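Local coordinates for exopolygalacturonate lyase (Vibrio vulnificus, PDB 5A29), which probably cleaves pectic polysaccharides such as polygalacturonate by beta-elimination and binds manganese, at residues K52-L57 with T114-D119; P411-Y416 with S466-F471. All coordinates share one frame; numbering follows the deposited sequence.

In the fold
Helix 27-46 comes first in the modelled chain, and the loop behind it supplies residues 52-57. Contact 1 brings residues 114-119, at the end of helix 105-120, back to that loop, closing a circuit of 56 residues that includes helix 88-101 and strands 60-62, 70-72 and 78-82. Much later, contact 2 closes a circuit of 49 residues, setting the loop before helix 417-426 (411-416) against the start of helix 467-480 (466-471). The two circuits follow one another without nesting or crossing. The centres of the two contacts lie about 33 Å apart and their nearest atoms about 18 Å: contact 1 ties a peripheral loop to a helix, whereas contact 2 sets a loop against the start of a helix, nearer the chain centre.

Contact 1: residues K52-L57 with T114-D119; sequences KTTPLL and TRYFMD
Pro55 lies over one face of the Tyr116 ring in a CH-pi contact, the main element where a loop containing an ST turn packs on the side of helix 105-120. The evidence is direct: Pro55 CD stands 3.7 Å from the centroid of the Tyr116 ring and 12° off its normal, so it sits almost squarely above the centre. Leu56 approaches the same ring differently, at its edge and near its plane, with CG 3.7 Å from Tyr116 CE2. Tyr116 reaches both because its CG is anti to the backbone N (chi1 180°), which carries the ring out from the helix toward the loop. Thr54 crosses the hydroxyl end of the ring at about a right angle, with CG2 3.3 Å from Tyr116 OH. One helical position on, Phe117 takes Leu56 at its ring edge, with Leu56 CD2 4.2 Å from Phe117 CD1; Phe117 also stacks with Phe84. Outside the pair, Arg48 grips the loop through the carbonyls of Pro55 and Leu56, and Leu141 also touches Tyr116. Within the loop, Leu56 N donates to Thr54 OG1 at 3.1 Å with an N-H...O angle of 150°.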
# COMPACT_ATOMS: atom_id res chain seq x y z
N LYS A 52 1.06 17.52 26.70
CA LYS A 52 1.28 18.76 25.93
C LYS A 52 0.33 18.80 24.77
O LYS A 52 0.41 17.99 23.86
CB LYS A 52 2.72 18.81 25.40
CG LYS A 52 2.91 19.90 24.37
CD LYS A 52 4.22 20.63 24.54
CE LYS A 52 4.00 22.08 24.14
NZ LYS A 52 5.16 22.96 24.48
N THR A 53 -0.59 19.75 24.76
CA THR A 53 -1.67 19.57 23.80
C THR A 53 -1.32 20.39 22.57
O THR A 53 -0.88 21.52 22.70
CB THR A 53 -3.04 19.92 24.39
OG1 THR A 53 -2.86 21.06 25.25
CG2 THR A 53 -3.64 18.73 25.21
N THR A 54 -1.39 19.74 21.41
CA THR A 54 -1.03 20.37 20.11
C THR A 54 -2.05 19.74 19.13
O THR A 54 -2.78 18.83 19.52
CB THR A 54 0.41 19.98 19.58
OG1 THR A 54 0.50 18.55 19.35
CG2 THR A 54 1.54 20.33 20.58
N PRO A 55 -2.08 20.20 17.88
CA PRO A 55 -2.93 19.48 16.92
C PRO A 55 -2.46 18.05 16.56
O PRO A 55 -3.24 17.33 15.92
CB PRO A 55 -2.89 20.37 15.70
CG PRO A 55 -2.62 21.74 16.25
CD PRO A 55 -1.64 21.50 17.35
N LEU A 56 -1.25 17.63 16.94
CA LEU A 56 -0.80 16.30 16.53
C LEU A 56 -1.72 15.19 17.06
O LEU A 56 -2.31 15.31 18.15
CB LEU A 56 0.64 16.02 16.96
CG LEU A 56 1.80 16.87 16.42
CD1 LEU A 56 3.04 16.21 17.04
CD2 LEU A 56 1.81 16.85 14.89
N LEU A 57 -1.75 14.06 16.36
CA LEU A 57 -2.57 12.92 16.75
C LEU A 57 -1.69 11.74 17.08
O LEU A 57 -0.65 11.53 16.44
CB LEU A 57 -3.50 12.51 15.59
CG LEU A 57 -4.76 13.34 15.38
CD1 LEU A 57 -5.44 12.83 14.13
CD2 LEU A 57 -5.73 13.15 16.54
N THR A 114 -2.61 19.08 9.71
CA THR A 114 -1.63 18.98 8.63
C THR A 114 -0.73 20.23 8.63
O THR A 114 0.51 20.12 8.53
CB THR A 114 -2.33 18.76 7.30
OG1 THR A 114 -3.02 17.47 7.38
CG2 THR A 114 -1.33 18.68 6.15
N ARG A 115 -1.35 21.39 8.79
CA ARG A 115 -0.60 22.65 8.73
C ARG A 115 0.38 22.68 9.91
O ARG A 115 1.53 23.15 9.76
CB ARG A 115 -1.56 23.83 8.78
CG ARG A 115 -0.87 25.12 8.36
CD ARG A 115 -1.62 26.39 8.61
NE ARG A 115 -2.97 26.45 8.06
CZ ARG A 115 -3.27 26.50 6.77
NH1 ARG A 115 -2.33 26.36 5.85
NH2 ARG A 115 -4.53 26.61 6.40
N TYR A 116 -0.01 22.17 11.07
CA TYR A 116 0.91 22.20 12.23
C TYR A 116 2.11 21.23 12.03
O TYR A 116 3.24 21.50 12.43
CB TYR A 116 0.16 21.81 13.50
CG TYR A 116 0.99 21.79 14.76
CD1 TYR A 116 1.25 22.99 15.46
CD2 TYR A 116 1.55 20.62 15.22
CE1 TYR A 116 2.03 22.97 16.63
CE2 TYR A 116 2.32 20.58 16.38
CZ TYR A 116 2.57 21.77 17.08
OH TYR A 116 3.36 21.74 18.22
N PHE A 117 1.81 20.02 11.54
CA PHE A 117 2.84 19.06 11.19
C PHE A 117 3.85 19.69 10.20
O PHE A 117 5.05 19.63 10.43
CB PHE A 117 2.26 17.77 10.53
CG PHE A 117 3.35 16.75 10.27
CD1 PHE A 117 3.86 15.98 11.32
CD2 PHE A 117 4.00 16.75 9.06
CE1 PHE A 117 4.94 15.09 11.14
CE2 PHE A 117 5.09 15.87 8.87
CZ PHE A 117 5.53 15.04 9.90
N MET A 118 3.34 20.28 9.13
CA MET A 118 4.19 20.81 8.07
C MET A 118 4.93 22.08 8.52
O MET A 118 6.06 22.31 8.11
CB MET A 118 3.39 21.04 6.78
CG MET A 118 2.95 19.70 6.15
SD MET A 118 2.11 19.73 4.57
CE MET A 118 3.52 19.68 3.51
N ASP A 119 4.33 22.87 9.42
CA ASP A 119 5.06 24.00 10.03
C ASP A 119 6.18 23.57 10.95
O ASP A 119 7.11 24.34 11.17
CB ASP A 119 4.12 24.98 10.78
CG ASP A 119 3.23 25.75 9.82
OD1 ASP A 119 3.54 25.73 8.62
OD2 ASP A 119 2.20 26.32 10.23

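Contact 2: residues P411-Y416 with S466-F471; sequences PKTEEY and SPMTLF
The carboxylate of Glu414 takes two hydrogen bonds from the N-cap and first turn of helix 467-480, one on each oxygen. Ser466 OG donates to Glu414 OE1 at 3.0 Å, arriving nearly in line with the C-O bond. Thr469 OG1 donates to Glu414 OE2 at 2.9 Å, on the syn side and 25° out of the carboxylate plane. Together they restrict rotation of the group, which is brought to the helix by a bend in the Glu414 chain (chi2 101°).

Beside the two hydrogen bonds the chains meet in van der Waals contacts. Thr413 CG2 lies 3.6 Å from Ser466 CB, and Met468 CB rests 3.7 Å from Glu414 C. Farther along, Glu415 CG meets Met468 CG at 3.9 Å. The backbone N of Glu414 is buried here without a partner in the model.

In the second shell, the two donors position each other through a capping box: Ser466, at the N-cap, accepts from Thr469 N through OG at 3.2 Å, while Ser466 N returns a bond to Thr469 OG1 at 2.9 Å. A carboxylate beside this helix N terminus would probably be favoured in its charged form. Trp445 NE1 also donates to Glu414 OE2, giving that oxygen a second grip.

Beyond these partners, the loop leading into helix 417-426 lies between helix 331-349, where Glu415 touches Phe337, and the N-terminal turn of helix 467-480, which itself packs on helix 484-500 through Thr469 and Phe488.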
# COMPACT_ATOMS: atom_id res chain seq x y z
N PRO A 411 -6.94 -14.97 -1.03
CA PRO A 411 -6.82 -13.97 0.05
C PRO A 411 -8.11 -13.93 0.87
O PRO A 411 -9.15 -14.51 0.44
CB PRO A 411 -6.48 -12.64 -0.67
CG PRO A 411 -5.95 -13.07 -2.01
CD PRO A 411 -6.67 -14.36 -2.35
N LYS A 412 -7.98 -13.46 2.13
CA LYS A 412 -9.14 -13.51 3.07
C LYS A 412 -10.26 -12.58 2.57
O LYS A 412 -11.45 -12.86 2.70
CB LYS A 412 -8.68 -13.10 4.47
N THR A 413 -9.86 -11.44 2.01
CA THR A 413 -10.83 -10.43 1.58
C THR A 413 -10.59 -10.08 0.10
O THR A 413 -9.61 -10.56 -0.52
CB THR A 413 -10.66 -9.16 2.43
OG1 THR A 413 -9.41 -8.54 2.11
CG2 THR A 413 -10.64 -9.51 3.94
N GLU A 414 -11.49 -9.29 -0.47
CA GLU A 414 -11.51 -9.05 -1.94
C GLU A 414 -10.46 -8.04 -2.41
O GLU A 414 -10.70 -7.20 -3.33
CB GLU A 414 -12.96 -8.52 -2.29
CG GLU A 414 -13.99 -9.60 -1.94
CD GLU A 414 -14.69 -9.28 -0.59
OE1 GLU A 414 -14.00 -8.85 0.38
OE2 GLU A 414 -15.90 -9.44 -0.51
N GLU A 415 -9.27 -8.01 -1.81
CA GLU A 415 -8.26 -7.08 -2.26
C GLU A 415 -8.01 -7.21 -3.77
O GLU A 415 -7.90 -6.21 -4.49
CB GLU A 415 -6.90 -7.34 -1.54
CG GLU A 415 -7.03 -6.96 -0.08
CD GLU A 415 -5.79 -7.29 0.74
OE1 GLU A 415 -5.07 -8.24 0.39
OE2 GLU A 415 -5.53 -6.53 1.68
N TYR A 416 -7.81 -8.43 -4.23
CA TYR A 416 -7.29 -8.60 -5.63
C TYR A 416 -8.42 -8.32 -6.65
O TYR A 416 -8.16 -8.01 -7.83
CB TYR A 416 -6.85 -10.06 -5.90
CG TYR A 416 -5.48 -10.34 -5.30
CD1 TYR A 416 -4.91 -9.49 -4.33
CD2 TYR A 416 -4.78 -11.47 -5.68
CE1 TYR A 416 -3.68 -9.78 -3.76
CE2 TYR A 416 -3.54 -11.77 -5.10
CZ TYR A 416 -3.00 -10.94 -4.15
OH TYR A 416 -1.78 -11.30 -3.59
N SER A 466 -15.68 -7.23 4.31
CA SER A 466 -14.52 -6.43 4.65
C SER A 466 -14.68 -5.04 4.02
O SER A 466 -15.62 -4.84 3.23
CB SER A 466 -13.28 -7.11 4.07
OG SER A 466 -13.44 -7.06 2.66
N PRO A 467 -13.79 -4.09 4.32
CA PRO A 467 -13.82 -2.82 3.56
C PRO A 467 -13.76 -3.04 2.03
O PRO A 467 -14.42 -2.30 1.21
CB PRO A 467 -12.57 -2.07 4.09
CG PRO A 467 -12.39 -2.63 5.49
CD PRO A 467 -12.70 -4.11 5.33
N MET A 468 -12.97 -4.05 1.61
CA MET A 468 -12.84 -4.38 0.18
C MET A 468 -14.17 -4.83 -0.40
O MET A 468 -14.41 -4.58 -1.61
CB MET A 468 -11.81 -5.49 -0.06
CG MET A 468 -10.40 -5.09 0.32
SD MET A 468 -9.85 -3.60 -0.63
CE MET A 468 -9.77 -2.54 0.78
N THR A 469 -15.06 -5.44 0.40
CA THR A 469 -16.40 -5.79 -0.13
C THR A 469 -17.12 -4.54 -0.59
O THR A 469 -17.77 -4.52 -1.69
CB THR A 469 -17.29 -6.47 0.97
OG1 THR A 469 -16.52 -7.53 1.59
CG2 THR A 469 -18.54 -7.05 0.33
N LEU A 470 -17.05 -3.51 0.25
CA LEU A 470 -17.78 -2.25 -0.02
C LEU A 470 -17.13 -1.53 -1.22
O LEU A 470 -17.85 -1.05 -2.09
CB LEU A 470 -17.75 -1.28 1.18
CG LEU A 470 -18.31 -1.80 2.53
CD1 LEU A 470 -18.55 -0.60 3.47
CD2 LEU A 470 -19.60 -2.51 2.24
N PHE A 471 -15.80 -1.42 -1.27
CA PHE A 471 -15.21 -0.67 -2.41
C PHE A 471 -15.54 -1.42 -3.69
O PHE A 471 -15.68 -0.80 -4.77
CB PHE A 471 -13.68 -0.56 -2.31
CG PHE A 471 -13.20 0.38 -1.22
CD1 PHE A 471 -13.63 1.70 -1.15
CD2 PHE A 471 -12.30 -0.08 -0.24
CE1 PHE A 471 -13.16 2.57 -0.13
CE2 PHE A 471 -11.83 0.79 0.76
CZ PHE A 471 -12.24 2.14 0.81